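Local coordinates for protein L-lactate dehydrogenase (Trichomonas vaginalis, PDB 4UUL) that uses NAD(H) to interconvert 2-keto and 2-hydroxy acids, probably both pyruvate with L-lactate and oxaloacetate with L-malate, at residues H6-G11 with K74-D79; Q95-L100 with F321-I326; I180-N185 with V264-I269. The protein carries 1 engineered substitution. All coordinates share one frame; numbering follows the deposited sequence.

In the fold
The three contacts sample the two domains of a dehydrogenase and the junction between them. Contact 1 lies in the Rossmann domain, on the strand that runs into the predicted NAD-binding loop beginning at Gly11. Contact 2 ties a helix of that domain to the long C-terminal helix 307-337, and contact 3 joins two strands within the C-terminal domain. Contact 1 stands apart, its centre about 28 Å from that of contact 2 and about 26 Å from that of contact 3. Contacts 2 and 3 meet where Asn185 ND2 lies 3.0 Å from Glu323 OE2, a weak hydrogen bond. Close by is His186, the predicted proton acceptor, whose side chain is about 5 Å from that of Arg97.

Contact 1 (H6-G11 with K74-D79); sequences HVLITG and KAAFKD
Leu8 splits its two methyls between two residues of 74-79, and each branch makes a different kind of contact. The first is a CH-pi interaction: CD2 sits over one face of Phe77, displaced toward the rim, 3.7 Å from the ring centroid and 25° off the ring normal. Its closest ring atom is Phe77 CE2, at 3.4 Å from Leu8 CD2. Phe77 starts away from the strand, but with chi1 at -71° its CG stands anti to the carbonyl carbon and the ring is carried back over the leucine.

The second is plain apolar contact, with Leu8 CD1 3.9 Å from Ala76 CB; CD1 also rests 3.6 Å from Ala76 O. At the far end, His6 CB lies 3.8 Å from Asp79 O, while His6 ND1 is hydrogen-bonded to His38 NE2 and the ring stacks on Tyr36. Helix 97-118 adds Leu115 and Trp118 against Phe77.

No hydrogen bond crosses directly between 6-11 and 74-79. Around Leu8, the short helix of this Rossmann crossover between strands 64-70 and 82-85 therefore meets the strand by van der Waals fit, while His38, bonded to both His6 and Ala75 O, relays hydrogen bonding between them.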
ATOM      1  N   HIS B   6      -1.917  18.316   7.113  1.00 17.31           N
ATOM      2  CA  HIS B   6      -0.538  17.999   7.380  1.00 17.43           C
ATOM      3  C   HIS B   6      -0.423  16.767   8.248  1.00 15.52           C
ATOM      4  O   HIS B   6      -0.918  16.731   9.380  1.00 16.82           O
ATOM      5  CB  HIS B   6       0.172  19.214   7.990  1.00 18.16           C
ATOM      6  CG  HIS B   6       0.497  20.252   6.974  1.00 19.93           C
ATOM      7  ND1 HIS B   6       1.782  20.630   6.658  1.00 19.90           N
ATOM      8  CD2 HIS B   6      -0.319  20.995   6.180  1.00 21.44           C
ATOM      9  CE1 HIS B   6       1.748  21.535   5.681  1.00 21.41           C
ATOM     10  NE2 HIS B   6       0.483  21.781   5.392  1.00 22.32           N
ATOM     11  N   VAL B   7       0.253  15.740   7.741  1.00 14.18           N
ATOM     12  CA  VAL B   7       0.310  14.428   8.362  1.00 13.20           C
ATOM     13  C   VAL B   7       1.741  14.048   8.627  1.00 13.98           C
ATOM     14  O   VAL B   7       2.545  13.977   7.716  1.00 14.34           O
ATOM     15  CB  VAL B   7      -0.309  13.373   7.389  1.00 15.05           C
ATOM     16  CG1 VAL B   7      -0.214  11.989   8.007  1.00 16.27           C
ATOM     17  CG2 VAL B   7      -1.732  13.746   7.004  1.00 16.78           C
ATOM     18  N   LEU B   8       2.040  13.754   9.889  1.00 13.79           N
ATOM     19  CA  LEU B   8       3.369  13.295  10.288  1.00 13.36           C
ATOM     20  C   LEU B   8       3.409  11.763  10.337  1.00 12.27           C
ATOM     21  O   LEU B   8       2.517  11.116  10.875  1.00 12.74           O
ATOM     22  CB  LEU B   8       3.720  13.830  11.673  1.00 14.55           C
ATOM     23  CG  LEU B   8       4.949  13.234  12.347  1.00 15.05           C
ATOM     24  CD1 LEU B   8       6.245  13.492  11.563  1.00 16.29           C
ATOM     25  CD2 LEU B   8       5.082  13.739  13.757  1.00 16.04           C
ATOM     26  N   ILE B   9       4.483  11.191   9.799  1.00 13.05           N
ATOM     27  CA  ILE B   9       4.845   9.792   9.988  1.00 13.41           C
ATOM     28  C   ILE B   9       6.266   9.748  10.527  1.00 13.15           C
ATOM     29  O   ILE B   9       7.169  10.273   9.900  1.00 13.89           O
ATOM     30  CB  ILE B   9       4.772   8.977   8.667  1.00 13.14           C
ATOM     31  CG1 ILE B   9       3.373   9.093   8.043  1.00 13.49           C
ATOM     32  CG2 ILE B   9       5.166   7.539   8.922  1.00 14.97           C
ATOM     33  CD1 ILE B   9       3.334   8.569   6.599  1.00 14.72           C
ATOM     34  N   THR B  10       6.441   9.209  11.742  1.00 13.78           N
ATOM     35  CA  THR B  10       7.764   9.006  12.289  1.00 14.39           C
ATOM     36  C   THR B  10       8.310   7.666  11.862  1.00 15.54           C
ATOM     37  O   THR B  10       7.565   6.792  11.429  1.00 15.34           O
ATOM     38  CB  THR B  10       7.787   9.128  13.840  1.00 14.90           C
ATOM     39  OG1 THR B  10       7.075   8.017  14.352  1.00 15.10           O
ATOM     40  CG2 THR B  10       7.214  10.447  14.259  1.00 16.98           C
ATOM     41  N   GLY B  11       9.627   7.466  11.952  1.00 15.51           N
ATOM     42  CA  GLY B  11      10.198   6.227  11.407  1.00 15.23           C
ATOM     43  C   GLY B  11       9.898   6.051   9.930  1.00 15.40           C
ATOM     44  O   GLY B  11       9.718   4.936   9.440  1.00 16.51           O
ATOM     45  N   LYS B  74      11.284  20.166  14.730  1.00 22.64           N
ATOM     46  CA  LYS B  74      10.401  21.289  14.421  1.00 23.24           C
ATOM     47  C   LYS B  74       9.802  21.159  13.016  1.00 23.27           C
ATOM     48  O   LYS B  74       8.573  21.277  12.838  1.00 23.04           O
ATOM     49  CB  LYS B  74      11.093  22.643  14.526  1.00 25.68           C
ATOM     50  CG  LYS B  74      10.106  23.768  14.293  1.00 29.27           C
ATOM     51  CD  LYS B  74      10.712  25.121  14.538  1.00 32.90           C
ATOM     52  CE  LYS B  74       9.683  26.230  14.313  1.00 36.18           C
ATOM     53  NZ  LYS B  74      10.210  27.539  14.762  1.00 39.80           N
ATOM     54  N   ALA B  75      10.618  20.821  12.025  1.00 21.22           N
ATOM     55  CA  ALA B  75      10.103  20.691  10.677  1.00 21.54           C
ATOM     56  C   ALA B  75       9.068  19.553  10.593  1.00 20.56           C
ATOM     57  O   ALA B  75       8.137  19.602   9.791  1.00 21.39           O
ATOM     58  CB  ALA B  75      11.240  20.445   9.718  1.00 23.03           C
ATOM     59  N   ALA B  76       9.269  18.495  11.370  1.00 19.60           N
ATOM     60  CA  ALA B  76       8.406  17.337  11.325  1.00 18.56           C
ATOM     61  C   ALA B  76       7.062  17.588  12.004  1.00 18.22           C
ATOM     62  O   ALA B  76       6.043  17.084  11.553  1.00 18.27           O
ATOM     63  CB  ALA B  76       9.110  16.170  11.974  1.00 19.19           C
ATOM     64  N   PHE B  77       7.061  18.361  13.087  1.00 18.61           N
ATOM     65  CA  PHE B  77       5.860  18.508  13.916  1.00 18.05           C
ATOM     66  C   PHE B  77       5.089  19.809  13.669  1.00 17.36           C
ATOM     67  O   PHE B  77       3.979  19.967  14.136  1.00 19.66           O
ATOM     68  CB  PHE B  77       6.180  18.391  15.425  1.00 17.79           C
ATOM     69  CG  PHE B  77       6.555  16.983  15.877  1.00 18.17           C
ATOM     70  CD1 PHE B  77       7.857  16.534  15.772  1.00 18.39           C
ATOM     71  CD2 PHE B  77       5.610  16.114  16.386  1.00 17.95           C
ATOM     72  CE1 PHE B  77       8.211  15.275  16.172  1.00 17.58           C
ATOM     73  CE2 PHE B  77       5.983  14.847  16.792  1.00 17.97           C
ATOM     74  CZ  PHE B  77       7.259  14.434  16.676  1.00 17.94           C
ATOM     75  N   LYS B  78       5.685  20.751  12.949  1.00 20.54           N
ATOM     76  CA  LYS B  78       5.110  22.086  12.790  1.00 22.15           C
ATOM     77  C   LYS B  78       3.738  22.064  12.118  1.00 21.20           C
ATOM     78  O   LYS B  78       3.589  21.671  10.965  1.00 22.22           O
ATOM     79  CB  LYS B  78       6.058  23.022  12.053  1.00 26.64           C
ATOM     80  CG  LYS B  78       5.549  24.437  12.017  1.00 33.06           C
ATOM     81  CD  LYS B  78       6.601  25.375  11.436  1.00 45.98           C
ATOM     82  CE  LYS B  78       6.087  26.812  11.343  1.00 51.28           C
ATOM     83  NZ  LYS B  78       7.127  27.781  10.860  1.00 56.37           N
ATOM     84  N   ASP B  79       2.739  22.491  12.862  1.00 21.37           N
ATOM     85  CA  ASP B  79       1.380  22.711  12.388  1.00 21.58           C
ATOM     86  C   ASP B  79       0.747  21.446  11.814  1.00 20.81           C
ATOM     87  O   ASP B  79      -0.143  21.534  10.946  1.00 21.66           O
ATOM     88  CB  ASP B  79       1.312  23.881  11.397  1.00 24.27           C
ATOM     89  CG  ASP B  79       1.749  25.209  12.017  1.00 30.06           C
ATOM     90  OD1 ASP B  79       1.559  25.395  13.228  1.00 34.63           O
ATOM     91  OD2 ASP B  79       2.262  26.068  11.293  1.00 33.88           O
TER

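Contact 2 (Q95-L100 with F321-I326); sequences QVRADL and FHEKEI
Arg97 and Glu323 meet through two extended side chains that leave their helices by different routes. In Arg97, CG is anti to the backbone N (chi1 -174°), and the chain runs straight on to NE; in Glu323, CG lies beside the backbone N (chi1 -65°), and the remainder reaches out toward the arginine. The result is a salt bridge in which the guanidinium approaches side-on and spends two nitrogens on one oxygen. NE and NH2 of Arg97 each stand 2.9 Å from Glu323 OE2, and both bonds are noticeably bent, as expected when neighbouring N-H groups converge on one atom.

OE2 lies in the guanidinium plane, at its edge. The guanidinium and carboxylate planes are 53° apart; NH2 meets the syn lone pair of OE2, while NE arrives from above the carboxylate plane. The other oxygen, OE1, is hydrogen-bonded to Thr134.

Beneath this polar bridge Ile326 CD1 is 4.1 Å from Ala98 CB, and the Ile326 CG2 methyl rests 3.6 Å from the carbonyl oxygen, Ala98 O. At the start of helix 97-118, Asp99 OD2 accepts the N-H of the N-cap residue Val96 at 3.1 Å from Val96 N.

With both its oxygens engaged, the buried carboxylate of Glu323 should have little freedom to rotate, and the two bonds probably help to fix the guanidinium's orientation. The ion pair, with the Ala98-Ile326 contact, joins the NAD-binding domain to the C-terminal helix beside the predicted catalytic histidine.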
ATOM      1  N   GLN B  95      17.564  -7.423  27.122  1.00 24.26           N
ATOM      2  CA  GLN B  95      16.636  -6.568  27.876  1.00 24.28           C
ATOM      3  C   GLN B  95      15.322  -7.280  28.119  1.00 24.16           C
ATOM      4  O   GLN B  95      14.968  -8.181  27.386  1.00 25.77           O
ATOM      5  CB  GLN B  95      16.349  -5.263  27.154  1.00 27.90           C
ATOM      6  CG  GLN B  95      17.471  -4.283  27.241  1.00 30.96           C
ATOM      7  CD  GLN B  95      17.091  -2.962  26.662  1.00 31.02           C
ATOM      8  OE1 GLN B  95      16.198  -2.858  25.748  1.00 31.65           O
ATOM      9  NE2 GLN B  95      17.728  -1.925  27.183  1.00 29.59           N
ATOM     10  N   VAL B  96      14.623  -6.916  29.186  1.00 23.87           N
ATOM     11  CA  VAL B  96      13.282  -7.473  29.412  1.00 22.55           C
ATOM     12  C   VAL B  96      12.266  -6.376  29.191  1.00 19.54           C
ATOM     13  O   VAL B  96      12.636  -5.239  28.843  1.00 20.00           O
ATOM     14  CB  VAL B  96      13.143  -8.094  30.837  1.00 22.39           C
ATOM     15  CG1 VAL B  96      13.999  -9.328  30.978  1.00 26.97           C
ATOM     16  CG2 VAL B  96      13.479  -7.110  31.912  1.00 22.30           C
ATOM     17  N   ARG B  97      10.985  -6.682  29.363  1.00 20.34           N
ATOM     18  CA  ARG B  97       9.945  -5.705  29.089  1.00 20.97           C
ATOM     19  C   ARG B  97      10.121  -4.417  29.855  1.00 19.05           C
ATOM     20  O   ARG B  97       9.914  -3.347  29.307  1.00 19.00           O
ATOM     21  CB  ARG B  97       8.568  -6.255  29.330  1.00 21.24           C
ATOM     22  CG  ARG B  97       7.510  -5.243  28.877  1.00 25.42           C
ATOM     23  CD  ARG B  97       6.300  -5.926  28.487  1.00 26.67           C
ATOM     24  NE  ARG B  97       5.245  -5.028  28.092  1.00 24.13           N
ATOM     25  CZ  ARG B  97       4.838  -4.769  26.868  1.00 22.76           C
ATOM     26  NH1 ARG B  97       5.479  -5.268  25.794  1.00 27.28           N
ATOM     27  NH2 ARG B  97       3.777  -3.993  26.728  1.00 19.02           N
ATOM     28  N   ALA B  98      10.543  -4.495  31.113  1.00 19.54           N
ATOM     29  CA  ALA B  98      10.750  -3.287  31.885  1.00 18.27           C
ATOM     30  C   ALA B  98      11.754  -2.362  31.201  1.00 19.64           C
ATOM     31  O   ALA B  98      11.580  -1.161  31.206  1.00 18.69           O
ATOM     32  CB  ALA B  98      11.188  -3.661  33.307  1.00 20.61           C
ATOM     33  N   ASP B  99      12.815  -2.924  30.634  1.00 17.85           N
ATOM     34  CA  ASP B  99      13.841  -2.101  29.984  1.00 17.81           C
ATOM     35  C   ASP B  99      13.338  -1.537  28.629  1.00 18.79           C
ATOM     36  O   ASP B  99      13.695  -0.418  28.279  1.00 21.41           O
ATOM     37  CB  ASP B  99      15.105  -2.912  29.777  1.00 19.60           C
ATOM     38  CG  ASP B  99      15.650  -3.457  31.058  1.00 22.10           C
ATOM     39  OD1 ASP B  99      16.076  -2.633  31.928  1.00 22.28           O
ATOM     40  OD2 ASP B  99      15.637  -4.716  31.188  1.00 26.43           O
ATOM     41  N   LEU B 100      12.472  -2.281  27.958  1.00 18.98           N
ATOM     42  CA  LEU B 100      11.846  -1.793  26.746  1.00 19.32           C
ATOM     43  C   LEU B 100      10.968  -0.572  27.071  1.00 16.93           C
ATOM     44  O   LEU B 100      10.983   0.441  26.348  1.00 17.78           O
ATOM     45  CB  LEU B 100      10.978  -2.879  26.137  1.00 19.80           C
ATOM     46  CG  LEU B 100      10.197  -2.435  24.875  1.00 20.21           C
ATOM     47  CD1 LEU B 100      11.150  -2.195  23.688  1.00 23.97           C
ATOM     48  CD2 LEU B 100       9.178  -3.464  24.548  1.00 23.71           C
ATOM     49  N   PHE B 321      -0.991   0.094  34.864  1.00 13.31           N
ATOM     50  CA  PHE B 321      -0.531   1.013  35.887  1.00 13.97           C
ATOM     51  C   PHE B 321       0.924   0.692  36.250  1.00 13.96           C
ATOM     52  O   PHE B 321       1.728   1.583  36.550  1.00 14.50           O
ATOM     53  CB  PHE B 321      -1.467   0.996  37.125  1.00 14.24           C
ATOM     54  CG  PHE B 321      -2.653   1.898  36.927  1.00 14.22           C
ATOM     55  CD1 PHE B 321      -2.565   3.266  37.162  1.00 15.70           C
ATOM     56  CD2 PHE B 321      -3.834   1.390  36.413  1.00 14.50           C
ATOM     57  CE1 PHE B 321      -3.624   4.131  36.932  1.00 16.53           C
ATOM     58  CE2 PHE B 321      -4.902   2.238  36.127  1.00 15.62           C
ATOM     59  CZ  PHE B 321      -4.808   3.590  36.414  1.00 16.23           C
ATOM     60  N   HIS B 322       1.261  -0.580  36.280  1.00 13.70           N
ATOM     61  CA  HIS B 322       2.644  -0.990  36.544  1.00 14.53           C
ATOM     62  C   HIS B 322       3.607  -0.504  35.450  1.00 13.65           C
ATOM     63  O   HIS B 322       4.685  -0.001  35.758  1.00 14.39           O
ATOM     64  CB  HIS B 322       2.703  -2.489  36.699  1.00 16.59           C
ATOM     65  CG  HIS B 322       4.046  -2.961  37.074  1.00 21.49           C
ATOM     66  ND1 HIS B 322       4.717  -2.477  38.174  1.00 28.92           N
ATOM     67  CD2 HIS B 322       4.882  -3.835  36.475  1.00 25.89           C
ATOM     68  CE1 HIS B 322       5.909  -3.029  38.232  1.00 29.18           C
ATOM     69  NE2 HIS B 322       6.027  -3.875  37.230  1.00 29.04           N
ATOM     70  N   GLU B 323       3.240  -0.645  34.191  1.00 12.83           N
ATOM     71  CA  GLU B 323       4.108  -0.168  33.135  1.00 13.94           C
ATOM     72  C   GLU B 323       4.343   1.344  33.241  1.00 12.25           C
ATOM     73  O   GLU B 323       5.442   1.858  33.021  1.00 13.62           O
ATOM     74  CB  GLU B 323       3.581  -0.460  31.738  1.00 12.65           C
ATOM     75  CG  GLU B 323       3.486  -1.932  31.378  1.00 13.86           C
ATOM     76  CD  GLU B 323       3.315  -2.144  29.879  1.00 13.49           C
ATOM     77  OE1 GLU B 323       3.226  -1.151  29.104  1.00 15.46           O
ATOM     78  OE2 GLU B 323       3.297  -3.293  29.451  1.00 14.72           O
ATOM     79  N   LYS B 324       3.272   2.060  33.566  1.00 12.88           N
ATOM     80  CA  LYS B 324       3.354   3.495  33.758  1.00 13.67           C
ATOM     81  C   LYS B 324       4.357   3.820  34.862  1.00 14.32           C
ATOM     82  O   LYS B 324       5.162   4.725  34.722  1.00 15.05           O
ATOM     83  CB  LYS B 324       1.956   4.064  34.070  1.00 14.14           C
ATOM     84  CG  LYS B 324       1.947   5.546  34.328  1.00 14.70           C
ATOM     85  CD  LYS B 324       0.561   6.034  34.667  1.00 14.59           C
ATOM     86  CE  LYS B 324       0.498   7.489  35.001  1.00 16.07           C
ATOM     87  NZ  LYS B 324      -0.853   7.909  35.476  1.00 15.89           N
ATOM     88  N   GLU B 325       4.237   3.125  35.987  1.00 14.16           N
ATOM     89  CA  GLU B 325       5.167   3.307  37.068  1.00 16.75           C
ATOM     90  C   GLU B 325       6.622   3.064  36.636  1.00 15.12           C
ATOM     91  O   GLU B 325       7.534   3.794  37.012  1.00 16.12           O
ATOM     92  CB  GLU B 325       4.792   2.360  38.212  1.00 19.69           C
ATOM     93  CG  GLU B 325       5.683   2.449  39.463  1.00 27.28           C
ATOM     94  CD  GLU B 325       5.241   1.370  40.474  1.00 38.75           C
ATOM     95  OE1 GLU B 325       4.016   1.226  40.701  1.00 46.36           O
ATOM     96  OE2 GLU B 325       6.103   0.629  40.962  1.00 43.63           O
ATOM     97  N   ILE B 326       6.847   2.020  35.850  1.00 14.47           N
ATOM     98  CA  ILE B 326       8.203   1.727  35.395  1.00 15.47           C
ATOM     99  C   ILE B 326       8.739   2.892  34.564  1.00 15.51           C
ATOM    100  O   ILE B 326       9.865   3.332  34.729  1.00 16.37           O
ATOM    101  CB  ILE B 326       8.232   0.416  34.532  1.00 16.57           C
ATOM    102  CG1 ILE B 326       7.955  -0.814  35.407  1.00 15.71           C
ATOM    103  CG2 ILE B 326       9.574   0.291  33.775  1.00 17.21           C
ATOM    104  CD1 ILE B 326       7.694  -2.066  34.618  1.00 17.90           C
TER

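Contact 3 (I180-N185 with V264-I269); sequences IIVWGN and VLSMGI
Two strands from different sheets of the C-terminal domain run side by side in the same direction here: 177-183 belongs to a four-stranded antiparallel sheet and 265-270 to the edge of a three-stranded one. Instead of backbone-to-backbone pairing, the side chain of Ser266 bridges the gap. Val182 N donates to Ser266 OG over 2.9 Å, almost perfectly straight at 177°. The hydroxyl stands beside its own backbone N (chi1 -61°), a position that directs it at the facing strand. In this buried position OG is satisfied by Val182 N and by Gln159 OE1 of helix 156-170, with the carbons Val182 CB and Ile181 CG2 packed alongside, each 3.9 Å from Ser266 OG.

A water extends the link at the beginning of the pair, donating one hydrogen to Ile180 O and the other to Val264 O, each 2.8 Å from it. Farther along, Val182 O is taken by Ser286 OG and Gly184 pairs through its backbone with Ser286, so strand 284-291 helps to join the two sheets. Serine hydroxyls, a water and a backbone pairing together join sheets of the alpha/beta C-terminal domain of the lactate/malate dehydrogenase family, just ahead of the loop that bears the predicted proton acceptor His186.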
ATOM      1  N   ILE B 180     -16.564  -8.496  18.377  1.00 15.54           N
ATOM      2  CA  ILE B 180     -15.280  -8.912  18.962  1.00 13.64           C
ATOM      3  C   ILE B 180     -14.543  -7.670  19.463  1.00 14.56           C
ATOM      4  O   ILE B 180     -14.512  -6.659  18.777  1.00 15.75           O
ATOM      5  CB  ILE B 180     -14.420  -9.668  17.935  1.00 15.06           C
ATOM      6  CG1 ILE B 180     -15.110 -10.970  17.540  1.00 16.30           C
ATOM      7  CG2 ILE B 180     -13.014  -9.888  18.478  1.00 15.58           C
ATOM      8  CD1 ILE B 180     -14.369 -11.725  16.446  1.00 18.20           C
ATOM      9  N   ILE B 181     -13.955  -7.745  20.666  1.00 14.19           N
ATOM     10  CA  ILE B 181     -13.302  -6.580  21.235  1.00 13.77           C
ATOM     11  C   ILE B 181     -11.936  -6.977  21.772  1.00 13.50           C
ATOM     12  O   ILE B 181     -11.791  -8.045  22.370  1.00 15.09           O
ATOM     13  CB  ILE B 181     -14.120  -6.021  22.419  1.00 15.06           C
ATOM     14  CG1 ILE B 181     -15.573  -5.771  22.007  1.00 16.84           C
ATOM     15  CG2 ILE B 181     -13.443  -4.774  23.003  1.00 15.42           C
ATOM     16  CD1 ILE B 181     -16.470  -5.577  23.203  1.00 18.08           C
ATOM     17  N   VAL B 182     -10.956  -6.087  21.598  1.00 12.45           N
ATOM     18  CA  VAL B 182      -9.659  -6.256  22.234  1.00 13.65           C
ATOM     19  C   VAL B 182      -9.556  -5.175  23.310  1.00 12.87           C
ATOM     20  O   VAL B 182      -9.684  -3.992  23.005  1.00 14.13           O
ATOM     21  CB  VAL B 182      -8.524  -6.108  21.193  1.00 17.17           C
ATOM     22  CG1 VAL B 182      -7.277  -6.009  21.890  1.00 19.24           C
ATOM     23  CG2 VAL B 182      -8.590  -7.278  20.243  1.00 20.19           C
ATOM     24  N   TRP B 183      -9.430  -5.593  24.570  1.00 12.32           N
ATOM     25  CA  TRP B 183      -9.425  -4.642  25.673  1.00 12.35           C
ATOM     26  C   TRP B 183      -8.028  -4.542  26.316  1.00 12.45           C
ATOM     27  O   TRP B 183      -7.299  -5.541  26.379  1.00 12.72           O
ATOM     28  CB  TRP B 183     -10.363  -5.076  26.814  1.00 14.28           C
ATOM     29  CG  TRP B 183     -11.791  -5.387  26.543  1.00 13.34           C
ATOM     30  CD1 TRP B 183     -12.297  -6.532  26.004  1.00 13.76           C
ATOM     31  CD2 TRP B 183     -12.917  -4.596  26.934  1.00 13.81           C
ATOM     32  NE1 TRP B 183     -13.672  -6.500  26.032  1.00 14.10           N
ATOM     33  CE2 TRP B 183     -14.080  -5.321  26.606  1.00 14.32           C
ATOM     34  CE3 TRP B 183     -13.052  -3.331  27.528  1.00 13.82           C
ATOM     35  CZ2 TRP B 183     -15.353  -4.839  26.873  1.00 16.02           C
ATOM     36  CZ3 TRP B 183     -14.327  -2.880  27.842  1.00 14.89           C
ATOM     37  CH2 TRP B 183     -15.447  -3.624  27.496  1.00 15.36           C
ATOM     38  N   GLY B 184      -7.736  -3.380  26.878  1.00 11.60           N
ATOM     39  CA  GLY B 184      -6.622  -3.263  27.796  1.00 12.33           C
ATOM     40  C   GLY B 184      -5.322  -2.936  27.124  1.00 12.12           C
ATOM     41  O   GLY B 184      -5.236  -2.066  26.242  1.00 12.55           O
ATOM     42  N   ASN B 185      -4.288  -3.625  27.571  1.00 12.60           N
ATOM     43  CA  ASN B 185      -2.906  -3.438  27.096  1.00 12.78           C
ATOM     44  C   ASN B 185      -2.639  -4.323  25.896  1.00 15.18           C
ATOM     45  O   ASN B 185      -3.267  -5.290  25.679  1.00 16.97           O
ATOM     46  CB  ASN B 185      -1.934  -3.811  28.218  1.00 12.66           C
ATOM     47  CG  ASN B 185      -0.553  -3.216  28.047  1.00 14.06           C
ATOM     48  OD1 ASN B 185      -0.314  -2.451  27.076  1.00 14.20           O
ATOM     49  ND2 ASN B 185       0.381  -3.591  28.934  1.00 16.29           N
ATOM     50  N   VAL B 264     -17.878  -1.200  15.709  1.00 16.70           N
ATOM     51  CA  VAL B 264     -17.221  -1.155  16.992  1.00 16.43           C
ATOM     52  C   VAL B 264     -15.740  -1.400  16.751  1.00 15.05           C
ATOM     53  O   VAL B 264     -15.337  -2.500  16.311  1.00 15.31           O
ATOM     54  CB  VAL B 264     -17.788  -2.203  17.967  1.00 17.59           C
ATOM     55  CG1 VAL B 264     -17.012  -2.188  19.271  1.00 17.66           C
ATOM     56  CG2 VAL B 264     -19.270  -1.889  18.240  1.00 18.95           C
ATOM     57  N   LEU B 265     -14.928  -0.357  16.997  1.00 14.91           N
ATOM     58  CA  LEU B 265     -13.485  -0.458  16.804  1.00 13.47           C
ATOM     59  C   LEU B 265     -12.750  -0.390  18.137  1.00 13.26           C
ATOM     60  O   LEU B 265     -12.944   0.555  18.914  1.00 14.55           O
ATOM     61  CB  LEU B 265     -12.972   0.691  15.941  1.00 14.99           C
ATOM     62  CG  LEU B 265     -13.562   0.789  14.513  1.00 15.96           C
ATOM     63  CD1 LEU B 265     -12.868   1.864  13.737  1.00 18.38           C
ATOM     64  CD2 LEU B 265     -13.550  -0.528  13.772  1.00 16.89           C
ATOM     65  N   SER B 266     -11.921  -1.378  18.389  1.00 12.07           N
ATOM     66  CA  SER B 266     -11.079  -1.339  19.577  1.00 12.11           C
ATOM     67  C   SER B 266     -10.037  -0.244  19.353  1.00 12.23           C
ATOM     68  O   SER B 266      -9.409  -0.189  18.301  1.00 12.89           O
ATOM     69  CB  SER B 266     -10.388  -2.684  19.740  1.00 12.75           C
ATOM     70  OG  SER B 266     -11.320  -3.756  19.919  1.00 13.96           O
ATOM     71  N   MET B 267      -9.918   0.628  20.346  1.00 11.95           N
ATOM     72  CA  MET B 267      -8.973   1.706  20.312  1.00 11.81           C
ATOM     73  C   MET B 267      -8.399   1.940  21.722  1.00 11.58           C
ATOM     74  O   MET B 267      -9.154   1.957  22.694  1.00 12.31           O
ATOM     75  CB  MET B 267      -9.657   3.008  19.863  1.00 12.84           C
ATOM     76  CG  MET B 267     -10.223   2.959  18.472  1.00 13.87           C
ATOM     77  SD  MET B 267     -11.090   4.500  18.044  1.00 20.73           S
ATOM     78  CE  MET B 267     -10.873   4.544  16.328  1.00 21.54           C
ATOM     79  N   GLY B 268      -7.082   2.155  21.823  1.00 12.38           N
ATOM     80  CA  GLY B 268      -6.480   2.561  23.080  1.00 11.93           C
ATOM     81  C   GLY B 268      -6.730   4.024  23.279  1.00 12.02           C
ATOM     82  O   GLY B 268      -6.331   4.836  22.450  1.00 13.07           O
ATOM     83  N   ILE B 269      -7.354   4.375  24.400  1.00 12.52           N
ATOM     84  CA  ILE B 269      -7.623   5.781  24.699  1.00 13.40           C
ATOM     85  C   ILE B 269      -7.293   6.043  26.146  1.00 13.44           C
ATOM     86  O   ILE B 269      -7.374   5.150  26.984  1.00 13.35           O
ATOM     87  CB  ILE B 269      -9.066   6.212  24.379  1.00 13.82           C
ATOM     88  CG1 ILE B 269     -10.064   5.275  25.066  1.00 15.68           C
ATOM     89  CG2 ILE B 269      -9.307   6.249  22.894  1.00 15.81           C
ATOM     90  CD1 ILE B 269     -11.487   5.824  25.089  1.00 17.02           C
TER
HETATM   91  O   HOH W   1     -16.013  -5.190  16.945  1.00 17.14           O